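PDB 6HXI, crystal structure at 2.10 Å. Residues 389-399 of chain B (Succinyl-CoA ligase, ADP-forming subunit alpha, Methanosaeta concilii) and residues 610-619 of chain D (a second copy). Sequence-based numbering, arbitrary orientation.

Chain B (389-399) GLLWFKKELPE
Chain D (610-619) MPSEEEIQCK

Chain B enters as the end of a helix, B:Gly389 to about B:Phe393, with a wider pi-type turn at its close; B:Lys394 leaves it with positive phi (53/44), and B:Lys395 N bonds back to B:Gly389 O at 3.0 Å. B:Lys395 to B:Leu397 are then extended (-132/148, -94/99, -81/152). Chain D makes a type I turn from D:Glu614 to D:Gln617 and extends through D:Cys618 (-99/131). The two run in the same direction: B:Lys395 CA lies 4.2 Å from D:Ile616 CA, and B:Leu397 CA 6.4 Å from D:Cys618 CA.

A short, nearly linear hydrogen bond sets this register, B:Glu396 N to D:Ile616 O (2.7 Å, 169°). CA-H...O contacts flank it, B:Lys395 CA to D:Ile616 O (3.2 Å) and D:Ile616 CA to B:Lys394 O (3.4 Å). Water 1 donates to B:Lys394 O (2.7 Å) and D:Glu615 O (3.0 Å), joining two carbonyls that cannot bond each other. Water 2 donates to B:Glu396 O (2.7 Å) and D:Gln617 OE1 (2.9 Å) and accepts from D:Cys618 N (2.9 Å).

D:Ile616 (chi1 p, chi2 t) brings CD1 to 4.1 Å from B:Leu390 CD2 (m,t), and its CG2 lies 3.3 Å from B:Lys394 O. B:Glu396 points toward chain D, fully extended (t,t), so OE2 accepts a weak bond from D:Gln617 NE2 (3.3 Å). The m,m fold of D:Gln617 curls its amide back, and NE2 also donates to D:Glu613 O (2.9 Å). B:Glu396 OE2 and D:Glu613 OE2, like charges, sit 3.4 Å apart without bonding. B:Lys394 (m,t,m,t) lays CD 4.1 Å from D:Pro611 CG. D:Cys618, covalently bonded to a group elsewhere in the structure, points toward chain B (chi1 -92°), its SG 4.1 Å from both B:Leu397 CD2 (m,t) and B:Pro398 CD.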

# COMPACT_ATOMS: atom_id res chain seq x y z
N GLY B 389 9.24 -2.79 23.00
CA GLY B 389 10.46 -2.29 23.61
C GLY B 389 11.68 -2.98 23.05
O GLY B 389 12.65 -2.32 22.68
N LEU B 390 11.61 -4.30 22.90
CA LEU B 390 12.73 -5.07 22.35
C LEU B 390 12.95 -4.86 20.86
O LEU B 390 14.06 -4.54 20.43
CB LEU B 390 12.53 -6.58 22.62
CG LEU B 390 12.56 -7.04 24.08
CD1 LEU B 390 12.09 -8.50 24.18
CD2 LEU B 390 13.98 -6.90 24.67
N LEU B 391 11.88 -5.04 20.08
CA LEU B 391 11.94 -4.95 18.62
C LEU B 391 12.14 -3.57 18.06
O LEU B 391 12.76 -3.46 17.01
CB LEU B 391 10.71 -5.63 18.01
CG LEU B 391 10.69 -7.16 18.24
CD1 LEU B 391 9.42 -7.76 17.74
CD2 LEU B 391 11.90 -7.86 17.55
N TRP B 392 11.63 -2.51 18.72
CA TRP B 392 11.82 -1.15 18.22
C TRP B 392 12.92 -0.39 18.95
O TRP B 392 13.64 0.37 18.31
CB TRP B 392 10.52 -0.32 18.31
CG TRP B 392 9.34 -0.81 17.52
CD1 TRP B 392 9.19 -2.03 16.91
CD2 TRP B 392 8.08 -0.14 17.40
NE1 TRP B 392 7.92 -2.16 16.43
CE2 TRP B 392 7.21 -1.02 16.72
CE3 TRP B 392 7.60 1.11 17.83
CZ2 TRP B 392 5.88 -0.67 16.43
CZ3 TRP B 392 6.30 1.49 17.48
CH2 TRP B 392 5.45 0.59 16.83
N PHE B 393 13.02 -0.49 20.29
CA PHE B 393 14.02 0.34 20.99
C PHE B 393 15.22 -0.43 21.44
O PHE B 393 16.16 0.18 21.94
CB PHE B 393 13.40 1.14 22.15
CG PHE B 393 12.16 1.90 21.78
CD1 PHE B 393 10.90 1.29 21.80
CD2 PHE B 393 12.22 3.24 21.42
CE1 PHE B 393 9.75 1.98 21.43
CE2 PHE B 393 11.06 3.94 21.07
CZ PHE B 393 9.84 3.30 21.06
N LYS B 394 15.19 -1.75 21.23
CA LYS B 394 16.23 -2.70 21.68
C LYS B 394 16.46 -2.53 23.20
O LYS B 394 17.59 -2.41 23.65
CB LYS B 394 17.51 -2.60 20.84
CG LYS B 394 17.31 -3.12 19.42
CD LYS B 394 18.62 -3.28 18.67
CE LYS B 394 19.25 -1.97 18.34
NZ LYS B 394 20.65 -2.14 17.88
N LYS B 395 15.35 -2.41 23.96
CA LYS B 395 15.37 -2.22 25.40
C LYS B 395 14.44 -3.15 26.12
O LYS B 395 13.36 -3.44 25.65
CB LYS B 395 14.98 -0.78 25.79
CG LYS B 395 15.91 0.31 25.29
CD LYS B 395 17.20 0.36 26.07
CE LYS B 395 18.31 0.92 25.22
NZ LYS B 395 18.05 2.32 24.80
N GLU B 396 14.83 -3.53 27.33
CA GLU B 396 13.99 -4.27 28.25
C GLU B 396 13.39 -3.13 29.06
O GLU B 396 14.09 -2.51 29.85
CB GLU B 396 14.83 -5.23 29.12
CG GLU B 396 13.93 -6.16 29.93
CD GLU B 396 14.52 -7.44 30.49
OE1 GLU B 396 13.74 -8.22 31.08
OE2 GLU B 396 15.74 -7.69 30.31
N LEU B 397 12.16 -2.75 28.73
CA LEU B 397 11.59 -1.54 29.35
C LEU B 397 11.05 -1.83 30.70
O LEU B 397 10.53 -2.92 30.91
CB LEU B 397 10.45 -0.98 28.47
CG LEU B 397 10.82 -0.39 27.12
CD1 LEU B 397 9.60 -0.13 26.36
CD2 LEU B 397 11.60 0.93 27.29
N PRO B 398 11.02 -0.81 31.60
CA PRO B 398 10.36 -1.03 32.90
C PRO B 398 8.86 -1.22 32.69
O PRO B 398 8.33 -0.79 31.66
CB PRO B 398 10.70 0.22 33.71
CG PRO B 398 11.24 1.20 32.75
CD PRO B 398 11.57 0.56 31.47
N GLU B 399 8.21 -1.87 33.64
CA GLU B 399 6.76 -2.14 33.62
C GLU B 399 5.88 -0.93 33.29
O GLU B 399 5.02 -1.06 32.43
CB GLU B 399 6.29 -2.81 34.94
CG GLU B 399 6.82 -4.24 35.02
CD GLU B 399 6.47 -5.09 36.23
OE1 GLU B 399 5.31 -5.01 36.69
OE2 GLU B 399 7.34 -5.87 36.67
N MET D 610 22.93 -9.17 17.34
CA MET D 610 22.08 -9.00 18.53
C MET D 610 22.75 -8.17 19.61
O MET D 610 23.92 -8.38 19.90
CB MET D 610 21.68 -10.37 19.15
CG MET D 610 20.78 -11.26 18.26
SD MET D 610 19.28 -10.47 17.66
CE MET D 610 19.79 -9.98 15.95
N PRO D 611 22.02 -7.25 20.27
CA PRO D 611 22.63 -6.54 21.40
C PRO D 611 22.79 -7.48 22.60
O PRO D 611 22.09 -8.50 22.71
CB PRO D 611 21.61 -5.43 21.70
CG PRO D 611 20.32 -5.98 21.24
CD PRO D 611 20.62 -6.83 20.04
N SER D 612 23.69 -7.14 23.52
CA SER D 612 23.92 -7.93 24.74
C SER D 612 22.86 -7.61 25.77
O SER D 612 22.14 -6.62 25.63
CB SER D 612 25.29 -7.62 25.32
OG SER D 612 25.35 -6.26 25.71
N GLU D 613 22.77 -8.44 26.82
CA GLU D 613 21.84 -8.27 27.94
C GLU D 613 22.04 -6.91 28.59
O GLU D 613 21.05 -6.26 28.94
CB GLU D 613 22.11 -9.36 28.99
CG GLU D 613 20.89 -10.20 29.32
CD GLU D 613 19.88 -9.52 30.23
OE1 GLU D 613 20.18 -9.36 31.43
OE2 GLU D 613 18.78 -9.21 29.74
N GLU D 614 23.30 -6.46 28.73
CA GLU D 614 23.69 -5.16 29.31
C GLU D 614 23.23 -4.01 28.43
O GLU D 614 22.76 -3.01 28.97
CB GLU D 614 25.22 -5.12 29.54
CG GLU D 614 25.78 -3.80 30.09
CD GLU D 614 27.11 -3.89 30.84
OE1 GLU D 614 27.30 -3.08 31.78
OE2 GLU D 614 27.95 -4.74 30.49
N GLU D 615 23.40 -4.14 27.09
CA GLU D 615 23.00 -3.13 26.12
C GLU D 615 21.50 -2.86 26.12
O GLU D 615 21.09 -1.75 25.76
CB GLU D 615 23.38 -3.57 24.71
CG GLU D 615 24.85 -3.42 24.36
CD GLU D 615 25.10 -3.87 22.93
OE1 GLU D 615 25.47 -5.05 22.74
OE2 GLU D 615 24.81 -3.08 22.00
N ILE D 616 20.67 -3.88 26.42
CA ILE D 616 19.20 -3.68 26.37
C ILE D 616 18.64 -3.13 27.72
O ILE D 616 17.45 -2.85 27.80
CB ILE D 616 18.42 -4.93 25.86
CG1 ILE D 616 18.46 -6.13 26.86
CG2 ILE D 616 18.92 -5.35 24.50
CD1 ILE D 616 17.62 -7.33 26.44
N GLN D 617 19.49 -2.94 28.73
CA GLN D 617 19.00 -2.42 30.01
C GLN D 617 18.71 -0.92 30.00
O GLN D 617 19.37 -0.15 29.29
CB GLN D 617 19.93 -2.81 31.17
CG GLN D 617 20.02 -4.30 31.42
CD GLN D 617 18.70 -5.05 31.37
OE1 GLN D 617 17.70 -4.67 31.99
NE2 GLN D 617 18.68 -6.16 30.66
N CYS D 618 17.69 -0.52 30.79
CA CYS D 618 17.25 0.86 31.04
C CYS D 618 17.86 1.25 32.37
O CYS D 618 17.76 0.48 33.34
CB CYS D 618 15.73 0.95 31.06
SG CYS D 618 15.00 1.35 29.46
N LYS D 619 18.50 2.42 32.44
CA LYS D 619 19.26 2.87 33.62
C LYS D 619 18.39 3.39 34.79
O LYS D 619 18.20 4.58 34.98
CB LYS D 619 20.31 3.89 33.19
CG LYS D 619 21.47 3.26 32.44
CD LYS D 619 22.49 4.30 31.98
CE LYS D 619 23.59 3.68 31.16
NZ LYS D 619 24.59 4.69 30.72
O HOH W 1 19.91 -1.14 23.02
O HOH W 2 15.80 -2.43 31.98